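Local coordinates for protein aminoacyltransferase FemA (Staphylococcus aureus, PDB 1LRZ) that catalyses the addition of glycines 2 and 3 to the pentaglycine bridge of staphylococcal peptidoglycan, using glycyl-tRNA as donor, at residues A[256-259]-A[260-264]; A[285-288]-A[289-293]; A[123-126]-A[127-131]; A[148-151]-A[152-155]. One frame throughout, in Å; residues are numbered along the deposited sequence.

Contact 1: A[256-259]-A[260-264]; sequences RDIL and NKDLN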
loop_
_atom_site.group_PDB
_atom_site.type_symbol
_atom_site.label_atom_id
_atom_site.label_comp_id
_atom_site.label_asym_id
_atom_site.label_seq_id
_atom_site.Cartn_x
_atom_site.Cartn_y
_atom_site.Cartn_z
ATOM N N ARG A 256 -14.851 2.169 34.956
ATOM C CA ARG A 256 -15.183 3.060 36.064
ATOM C C ARG A 256 -15.626 2.274 37.304
ATOM O O ARG A 256 -15.234 2.598 38.429
ATOM C CB ARG A 256 -16.284 4.045 35.657
ATOM C CG ARG A 256 -16.495 5.124 36.705
ATOM C CD ARG A 256 -17.464 6.201 36.270
ATOM N NE ARG A 256 -17.411 7.313 37.211
ATOM C CZ ARG A 256 -16.457 8.241 37.222
ATOM N NH1 ARG A 256 -15.469 8.211 36.326
ATOM N NH2 ARG A 256 -16.473 9.176 38.157
ATOM N N ASP A 257 -16.434 1.239 37.097
ATOM C CA ASP A 257 -16.895 0.428 38.215
ATOM C C ASP A 257 -15.693 -0.110 38.976
ATOM O O ASP A 257 -15.645 -0.041 40.204
ATOM C CB ASP A 257 -17.751 -0.745 37.733
ATOM C CG ASP A 257 -19.047 -0.297 37.094
ATOM O OD1 ASP A 257 -19.596 0.740 37.529
ATOM O OD2 ASP A 257 -19.524 -0.990 36.164
ATOM N N ILE A 258 -14.720 -0.645 38.242
ATOM C CA ILE A 258 -13.519 -1.182 38.867
ATOM C C ILE A 258 -12.759 -0.105 39.651
ATOM O O ILE A 258 -12.315 -0.347 40.775
ATOM C CB ILE A 258 -12.588 -1.815 37.821
ATOM C CG1 ILE A 258 -13.252 -3.072 37.248
ATOM C CG2 ILE A 258 -11.238 -2.136 38.446
ATOM C CD1 ILE A 258 -12.402 -3.814 36.236
ATOM N N LEU A 259 -12.612 1.080 39.064
ATOM C CA LEU A 259 -11.919 2.169 39.745
ATOM C C LEU A 259 -12.645 2.531 41.045
ATOM O O LEU A 259 -12.009 2.782 42.075
ATOM C CB LEU A 259 -11.847 3.409 38.844
ATOM C CG LEU A 259 -10.851 3.373 37.682
ATOM C CD1 LEU A 259 -11.015 4.619 36.823
ATOM C CD2 LEU A 259 -9.431 3.272 38.231
ATOM N N ASN A 260 -13.975 2.571 40.990
ATOM C CA ASN A 260 -14.771 2.912 42.169
ATOM C C ASN A 260 -14.583 1.896 43.289
ATOM O O ASN A 260 -14.477 2.266 44.462
ATOM C CB ASN A 260 -16.259 3.028 41.811
ATOM C CG ASN A 260 -16.617 4.396 41.244
ATOM O OD1 ASN A 260 -16.167 5.428 41.748
ATOM N ND2 ASN A 260 -17.438 4.411 40.201
ATOM N N LYS A 261 -14.537 0.621 42.918
ATOM C CA LYS A 261 -14.346 -0.447 43.885
ATOM C C LYS A 261 -12.968 -0.327 44.528
ATOM O O LYS A 261 -12.820 -0.498 45.741
ATOM C CB LYS A 261 -14.485 -1.808 43.204
ATOM C CG LYS A 261 -14.365 -2.981 44.159
ATOM C CD LYS A 261 -14.602 -4.307 43.452
ATOM C CE LYS A 261 -14.447 -5.476 44.418
ATOM N NZ LYS A 261 -14.660 -6.785 43.733
ATOM N N ASP A 262 -11.953 -0.037 43.719
ATOM C CA ASP A 262 -10.609 0.111 44.263
ATOM C C ASP A 262 -10.533 1.355 45.137
ATOM O O ASP A 262 -9.874 1.355 46.175
ATOM C CB ASP A 262 -9.570 0.190 43.142
ATOM C CG ASP A 262 -9.367 -1.143 42.447
ATOM O OD1 ASP A 262 -9.265 -2.172 43.155
ATOM O OD2 ASP A 262 -9.299 -1.168 41.199
ATOM N N LEU A 263 -11.218 2.413 44.716
ATOM C CA LEU A 263 -11.225 3.653 45.475
ATOM C C LEU A 263 -11.777 3.417 46.874
ATOM O O LEU A 263 -11.226 3.903 47.858
ATOM C CB LEU A 263 -12.072 4.720 44.775
ATOM C CG LEU A 263 -12.159 6.041 45.552
ATOM C CD1 LEU A 263 -10.759 6.616 45.771
ATOM C CD2 LEU A 263 -13.032 7.026 44.790
ATOM N N ASN A 264 -12.871 2.671 46.963
ATOM C CA ASN A 264 -13.471 2.404 48.256
ATOM C C ASN A 264 -12.544 1.574 49.132
ATOM O O ASN A 264 -12.523 1.760 50.343
ATOM C CB ASN A 264 -14.841 1.740 48.081
ATOM C CG ASN A 264 -15.877 2.696 47.488
ATOM O OD1 ASN A 264 -16.012 3.838 47.933
ATOM N ND2 ASN A 264 -16.614 2.228 46.485
#
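The extended chain of R256 runs across the amide end of N260, one helical turn further on. The site is on helix 245-272, the first limb of an antiparallel helical hairpin that projects far from the body of FemA. R256 CG comes 3.7 Å from N260 ND2, a van der Waals approach between i and i+4. The guanidinium and amide planes stand nearly perpendicular, 85° apart, so the two flat groups do not stack. N260 keeps its amide low over the preceding turn because CG lies beside its own backbone N (chi1 -83°). N260 ND2 lies 3.4 Å from R256 O, but at a poor angle for a bond. The oxygen is taken by the backbone, through N260 N at 2.9 Å. The same helical pattern links K261 N to D257 O and D262 N to I258 O. Here I258 and D262 run side by side and point the same way. The methyl I258 CG2 touches the carboxylate at D262 OD2. L259 and L263 form another strip, which packs on Q289 and L290 of helix 277-307. R256 NH1 is bonded to L290 O of that same helix, so the arginine head is tied to the partner limb. Beneath the strip, L263 N meets L259 O at 2.8 Å, and L263 CB lies 3.3 Å from this oxygen.

Contact 2: A[285-288]-A[289-293]; sequences NLQQ and QLDAN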
loop_
_atom_site.group_PDB
_atom_site.type_symbol
_atom_site.label_atom_id
_atom_site.label_comp_id
_atom_site.label_asym_id
_atom_site.label_seq_id
_atom_site.Cartn_x
_atom_site.Cartn_y
_atom_site.Cartn_z
ATOM N N ASN A 285 -4.355 8.809 43.483
ATOM C CA ASN A 285 -4.059 8.163 42.205
ATOM C C ASN A 285 -5.371 7.728 41.534
ATOM O O ASN A 285 -5.621 8.027 40.362
ATOM C CB ASN A 285 -3.148 6.951 42.450
ATOM C CG ASN A 285 -3.104 5.991 41.268
ATOM O OD1 ASN A 285 -2.319 6.160 40.320
ATOM N ND2 ASN A 285 -3.955 4.981 41.313
ATOM N N LEU A 286 -6.214 7.032 42.293
ATOM C CA LEU A 286 -7.495 6.543 41.782
ATOM C C LEU A 286 -8.488 7.663 41.446
ATOM O O LEU A 286 -9.171 7.612 40.417
ATOM C CB LEU A 286 -8.115 5.571 42.794
ATOM C CG LEU A 286 -7.343 4.260 42.997
ATOM C CD1 LEU A 286 -7.981 3.444 44.107
ATOM C CD2 LEU A 286 -7.339 3.462 41.713
ATOM N N GLN A 287 -8.559 8.681 42.301
ATOM C CA GLN A 287 -9.481 9.781 42.065
ATOM C C GLN A 287 -9.144 10.465 40.746
ATOM O O GLN A 287 -10.029 10.830 39.972
ATOM C CB GLN A 287 -9.404 10.802 43.198
ATOM C CG GLN A 287 -10.470 11.882 43.097
ATOM C CD GLN A 287 -11.870 11.288 42.993
ATOM O OE1 GLN A 287 -12.566 11.458 41.983
ATOM N NE2 GLN A 287 -12.280 10.574 44.031
ATOM N N GLN A 288 -7.851 10.635 40.494
ATOM C CA GLN A 288 -7.402 11.276 39.268
ATOM C C GLN A 288 -7.842 10.465 38.046
ATOM O O GLN A 288 -8.297 11.031 37.048
ATOM C CB GLN A 288 -5.879 11.427 39.295
ATOM C CG GLN A 288 -5.334 12.417 38.296
ATOM C CD GLN A 288 -3.861 12.708 38.526
ATOM O OE1 GLN A 288 -3.396 13.819 38.273
ATOM N NE2 GLN A 288 -3.118 11.710 39.000
ATOM N N GLN A 289 -7.711 9.142 38.128
ATOM C CA GLN A 289 -8.117 8.279 37.023
ATOM C C GLN A 289 -9.632 8.353 36.838
ATOM O O GLN A 289 -10.125 8.323 35.715
ATOM C CB GLN A 289 -7.712 6.832 37.290
ATOM C CG GLN A 289 -6.223 6.599 37.361
ATOM C CD GLN A 289 -5.902 5.161 37.709
ATOM O OE1 GLN A 289 -6.170 4.250 36.930
ATOM N NE2 GLN A 289 -5.345 4.948 38.891
ATOM N N LEU A 290 -10.369 8.449 37.943
ATOM C CA LEU A 290 -11.820 8.545 37.852
ATOM C C LEU A 290 -12.212 9.825 37.121
ATOM O O LEU A 290 -13.109 9.815 36.285
ATOM C CB LEU A 290 -12.463 8.516 39.247
ATOM C CG LEU A 290 -12.630 7.114 39.849
ATOM C CD1 LEU A 290 -12.898 7.217 41.343
ATOM C CD2 LEU A 290 -13.772 6.379 39.141
ATOM N N ASP A 291 -11.535 10.930 37.422
ATOM C CA ASP A 291 -11.864 12.195 36.759
ATOM C C ASP A 291 -11.551 12.119 35.268
ATOM O O ASP A 291 -12.303 12.625 34.432
ATOM C CB ASP A 291 -11.109 13.359 37.413
ATOM C CG ASP A 291 -11.502 13.558 38.876
ATOM O OD1 ASP A 291 -12.559 13.024 39.287
ATOM O OD2 ASP A 291 -10.765 14.250 39.613
ATOM N N ALA A 292 -10.446 11.477 34.924
ATOM C CA ALA A 292 -10.100 11.348 33.518
ATOM C C ALA A 292 -11.144 10.436 32.850
ATOM O O ALA A 292 -11.591 10.692 31.735
ATOM C CB ALA A 292 -8.707 10.755 33.382
ATOM N N ASN A 293 -11.524 9.370 33.541
ATOM C CA ASN A 293 -12.510 8.435 33.011
ATOM C C ASN A 293 -13.827 9.173 32.763
ATOM O O ASN A 293 -14.466 8.995 31.722
ATOM C CB ASN A 293 -12.727 7.280 33.997
ATOM C CG ASN A 293 -13.854 6.350 33.571
ATOM O OD1 ASN A 293 -13.645 5.383 32.831
ATOM N ND2 ASN A 293 -15.063 6.649 34.030
#
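Q289 reaches back along helix 277-307 and brings its amide across that of N285, four residues earlier. Its CG lies beside its own backbone N (chi1 -64°), and the chain then runs straight on to CD. This course takes CG to 3.4 Å from N285 O and brings NE2 near the same oxygen. N285 swings its CG the other way, trans to its backbone N (chi1 164°), and the two amide planes end 68° apart. As modelled, N285 ND2 and Q289 NE2 are 2.8 Å from each other. Two donors so close make the orientation of the amides doubtful. If Q289 is modelled correctly, NE2 makes only a weak bond to N285 O, at 3.4 Å. The backbone bond from Q289 N to this oxygen is also rather long, at 3.3 Å. On another side of the helix, Q287 bends at chi2 and brings its amide beside the carboxylate of D291. D291 CG settles 3.3 Å from Q287 O. L286 and L290 are the buried residues among those that touch here; both face helix 245-272, where L286 meets D262. L290 CG also covers L286 O, which accepts L290 N at 2.9 Å. Leucines thus supply most of the packing on the other limb, helped by the Q289 chain. The close approach of D291 to the Q287 amide would favour an N-H turned toward the carboxylate.

Contact 3: A[123-126]-A[127-131]; sequences TGNA and GNDWF
N125 and D129 approach from opposite directions across a tight turn, with the N125 amide and the D129 carboxylate set almost at right angles, 83° apart. The two groups lie close together, although which end of the amide holds the oxygen is uncertain. One end of this amide is near the carboxylate and the other lies close to the backbone of G127, so one flat group spans the bend. N125 reaches this place with CG trans to its backbone N (chi1 -177°), directed at the chain that follows. Beside it, A126 CB touches N128 ND2 at 3.8 Å. That nitrogen has a firmer partner in P112 O, to which it is hydrogen-bonded. The turn itself depends on G127, whose positive phi (83°) is a left-handed conformation in which a side chain would collide with A126 O. Further out, N128 O accepts F131 N at 2.9 Å, where the chain leads into helix 130-137. The same oxygen stands 4.0 Å above one face of the W130 ring, toward its rim. On the other side of the bend, T123 and G124 both face Y115 in a classic beta bulge. Strand 122-125 is an edge strand of the nine-stranded mixed sheet, and the turn carries the chain from this edge into the helix. Beyond it, F131 meets F397 edge-to-face. The chemistry implies a bend set by glycine and tied to P112 by N128. At the surface, the negative charge of D129 probably favours an N125 amide N-H turned toward it.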
loop_
_atom_site.group_PDB
_atom_site.type_symbol
_atom_site.label_atom_id
_atom_site.label_comp_id
_atom_site.label_asym_id
_atom_site.label_seq_id
_atom_site.Cartn_x
_atom_site.Cartn_y
_atom_site.Cartn_z
ATOM N N THR A 123 21.587 3.901 -0.126
ATOM C CA THR A 123 22.152 2.925 0.794
ATOM C C THR A 123 22.716 1.716 0.050
ATOM O O THR A 123 23.494 0.951 0.617
ATOM C CB THR A 123 21.108 2.427 1.829
ATOM O OG1 THR A 123 19.928 1.978 1.153
ATOM C CG2 THR A 123 20.741 3.542 2.801
ATOM N N GLY A 124 22.323 1.540 -1.210
ATOM C CA GLY A 124 22.843 0.417 -1.974
ATOM C C GLY A 124 22.332 0.375 -3.405
ATOM O O GLY A 124 21.345 1.014 -3.733
ATOM N N ASN A 125 23.024 -0.373 -4.255
ATOM C CA ASN A 125 22.647 -0.545 -5.653
ATOM C C ASN A 125 21.976 -1.925 -5.728
ATOM O O ASN A 125 22.469 -2.884 -5.117
ATOM C CB ASN A 125 23.897 -0.527 -6.530
ATOM C CG ASN A 125 23.571 -0.631 -7.998
ATOM O OD1 ASN A 125 23.290 0.370 -8.656
ATOM N ND2 ASN A 125 23.584 -1.850 -8.519
ATOM N N ALA A 126 20.867 -2.039 -6.461
ATOM C CA ALA A 126 20.149 -3.318 -6.546
ATOM C C ALA A 126 20.839 -4.359 -7.436
ATOM O O ALA A 126 20.455 -5.536 -7.444
ATOM C CB ALA A 126 18.710 -3.077 -7.033
ATOM N N GLY A 127 21.838 -3.916 -8.191
ATOM C CA GLY A 127 22.581 -4.810 -9.068
ATOM C C GLY A 127 21.940 -5.076 -10.422
ATOM O O GLY A 127 22.245 -6.081 -11.068
ATOM N N ASN A 128 21.065 -4.179 -10.862
ATOM C CA ASN A 128 20.363 -4.349 -12.136
ATOM C C ASN A 128 20.721 -3.285 -13.167
ATOM O O ASN A 128 20.022 -3.129 -14.172
ATOM C CB ASN A 128 18.839 -4.340 -11.896
ATOM C CG ASN A 128 18.404 -5.389 -10.879
ATOM O OD1 ASN A 128 18.901 -6.514 -10.893
ATOM N ND2 ASN A 128 17.468 -5.027 -9.998
ATOM N N ASP A 129 21.806 -2.560 -12.922
ATOM C CA ASP A 129 22.264 -1.503 -13.832
ATOM C C ASP A 129 22.396 -1.975 -15.290
ATOM O O ASP A 129 22.160 -1.199 -16.212
ATOM C CB ASP A 129 23.620 -0.962 -13.363
ATOM C CG ASP A 129 23.513 -0.089 -12.122
ATOM O OD1 ASP A 129 22.451 -0.087 -11.456
ATOM O OD2 ASP A 129 24.507 0.598 -11.810
ATOM N N TRP A 130 22.787 -3.236 -15.489
ATOM C CA TRP A 130 22.944 -3.796 -16.835
ATOM C C TRP A 130 21.656 -3.673 -17.652
ATOM O O TRP A 130 21.681 -3.634 -18.890
ATOM C CB TRP A 130 23.332 -5.276 -16.760
ATOM C CG TRP A 130 22.278 -6.145 -16.154
ATOM C CD1 TRP A 130 22.126 -6.448 -14.831
ATOM C CD2 TRP A 130 21.188 -6.780 -16.839
ATOM N NE1 TRP A 130 21.009 -7.231 -14.648
ATOM C CE2 TRP A 130 20.416 -7.451 -15.864
ATOM C CE3 TRP A 130 20.791 -6.850 -18.184
ATOM C CZ2 TRP A 130 19.257 -8.178 -16.192
ATOM C CZ3 TRP A 130 19.634 -7.577 -18.510
ATOM C CH2 TRP A 130 18.887 -8.230 -17.515
ATOM N N PHE A 131 20.530 -3.617 -16.956
ATOM C CA PHE A 131 19.241 -3.519 -17.622
ATOM C C PHE A 131 19.134 -2.301 -18.535
ATOM O O PHE A 131 18.606 -2.401 -19.645
ATOM C CB PHE A 131 18.112 -3.466 -16.591
ATOM C CG PHE A 131 16.748 -3.603 -17.190
ATOM C CD1 PHE A 131 16.331 -4.820 -17.727
ATOM C CD2 PHE A 131 15.880 -2.517 -17.234
ATOM C CE1 PHE A 131 15.067 -4.954 -18.297
ATOM C CE2 PHE A 131 14.622 -2.641 -17.798
ATOM C CZ PHE A 131 14.210 -3.862 -18.333
#

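Contact 4: A[148-151]-A[152-155]; sequences GFDP and VLQI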
loop_
_atom_site.group_PDB
_atom_site.type_symbol
_atom_site.label_atom_id
_atom_site.label_comp_id
_atom_site.label_asym_id
_atom_site.label_seq_id
_atom_site.Cartn_x
_atom_site.Cartn_y
_atom_site.Cartn_z
ATOM N N GLY A 148 8.815 12.960 -8.262
ATOM C CA GLY A 148 7.562 13.673 -8.090
ATOM C C GLY A 148 6.481 12.832 -8.717
ATOM O O GLY A 148 6.788 11.851 -9.387
ATOM N N PHE A 149 5.223 13.198 -8.506
ATOM C CA PHE A 149 4.123 12.432 -9.070
ATOM C C PHE A 149 3.736 12.957 -10.447
ATOM O O PHE A 149 3.231 14.072 -10.579
ATOM C CB PHE A 149 2.920 12.471 -8.130
ATOM C CG PHE A 149 3.271 12.185 -6.702
ATOM C CD1 PHE A 149 3.366 13.220 -5.775
ATOM C CD2 PHE A 149 3.542 10.885 -6.285
ATOM C CE1 PHE A 149 3.727 12.965 -4.451
ATOM C CE2 PHE A 149 3.905 10.619 -4.963
ATOM C CZ PHE A 149 3.998 11.662 -4.045
ATOM N N ASP A 150 3.989 12.141 -11.467
ATOM C CA ASP A 150 3.680 12.482 -12.849
ATOM C C ASP A 150 2.236 12.111 -13.167
ATOM O O ASP A 150 1.669 11.203 -12.559
ATOM C CB ASP A 150 4.624 11.733 -13.788
ATOM C CG ASP A 150 4.421 12.105 -15.240
ATOM O OD1 ASP A 150 3.395 11.704 -15.833
ATOM O OD2 ASP A 150 5.292 12.813 -15.784
ATOM N N PRO A 151 1.619 12.814 -14.128
ATOM C CA PRO A 151 0.230 12.502 -14.476
ATOM C C PRO A 151 0.094 11.130 -15.132
ATOM O O PRO A 151 -0.899 10.433 -14.934
ATOM C CB PRO A 151 -0.148 13.632 -15.437
ATOM C CG PRO A 151 0.756 14.753 -15.029
ATOM C CD PRO A 151 2.062 14.040 -14.812
ATOM N N VAL A 152 1.105 10.743 -15.902
ATOM C CA VAL A 152 1.079 9.465 -16.609
ATOM C C VAL A 152 1.970 8.380 -16.014
ATOM O O VAL A 152 1.499 7.286 -15.694
ATOM C CB VAL A 152 1.497 9.646 -18.084
ATOM C CG1 VAL A 152 1.380 8.323 -18.825
ATOM C CG2 VAL A 152 0.638 10.711 -18.736
ATOM N N LEU A 153 3.253 8.683 -15.866
ATOM C CA LEU A 153 4.201 7.709 -15.349
ATOM C C LEU A 153 3.976 7.305 -13.896
ATOM O O LEU A 153 3.678 8.140 -13.037
ATOM C CB LEU A 153 5.625 8.242 -15.529
ATOM C CG LEU A 153 5.935 8.772 -16.933
ATOM C CD1 LEU A 153 7.385 9.218 -17.018
ATOM C CD2 LEU A 153 5.667 7.684 -17.960
ATOM N N GLN A 154 4.116 6.008 -13.628
ATOM C CA GLN A 154 3.975 5.493 -12.270
ATOM C C GLN A 154 5.113 6.082 -11.420
ATOM O O GLN A 154 6.208 6.344 -11.928
ATOM C CB GLN A 154 4.077 3.956 -12.263
ATOM C CG GLN A 154 2.992 3.219 -13.031
ATOM C CD GLN A 154 1.594 3.659 -12.620
ATOM O OE1 GLN A 154 1.282 3.746 -11.432
ATOM N NE2 GLN A 154 0.743 3.931 -13.604
ATOM N N ILE A 155 4.850 6.299 -10.133
ATOM C CA ILE A 155 5.860 6.837 -9.228
ATOM C C ILE A 155 7.002 5.820 -9.132
ATOM O O ILE A 155 6.762 4.624 -8.928
ATOM C CB ILE A 155 5.258 7.106 -7.818
ATOM C CG1 ILE A 155 6.343 7.620 -6.871
ATOM C CG2 ILE A 155 4.638 5.847 -7.261
ATOM C CD1 ILE A 155 7.020 8.899 -7.367
HETATM O O HOH W 1 4.888 9.749 -11.071
#
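D150 carries its CG trans to its backbone N (chi1 -176°), which swings the carboxylate across the bend toward V152 and L153. The result is an Asx turn in the loop between strands 141-142 and 157-162. D150 OD1 accepts two backbone groups. V152 N is modelled at 2.5 Å, so short that the exact distance is doubtful, and L153 N is at 3.0 Å. The second donor comes from well above the carboxylate plane, 53° out of it. Two N-H groups on one oxygen would partly offset its negative charge and probably help to fix the rotation of the carboxylate. L153 CB packs alongside D150 CB, at 4.0 Å. Behind the turn the chain reverses, and the two arms run in nearly opposite directions. A water sits between them and makes three hydrogen bonds. It accepts from D150 N at 2.6 Å and donates to L153 O and to G148 O. It thus links the backbones of the two arms. At the open end, I155 sends CG1 away from its own N (chi1 178°), then bends so that CD1 reaches the other arm. F149 lies side by side with it, and the two point the same way. G148 is bonded through its backbone to S367, and L153 leans on H146 and D396. I155 CD1 closes the contact, 4.1 Å from F149 CD2 and 3.6 Å from G148 O.

In the fold
Contacts 1 and 2 belong together. They lie on successive helices, 245-272 and 277-307, of the hairpin, and touch through leucines and the R256 to L290 bond. Their centres are about 10 Å apart. Contact 2 is partly buried; contact 1 is a surface contact. Contacts 3 and 4 are surface sites in the body of the protein, across the chain's centre from the hairpin and about 22 Å from each other, centre to centre. They are built on turns and loops rather than along a helix. Contact 3 turns a sheet edge into a helix with a glycine and polar side chains. Contact 4 shapes a loop with a carboxylate and a bridging water. In the hairpin, by contrast, the backbone supplies the main bonds.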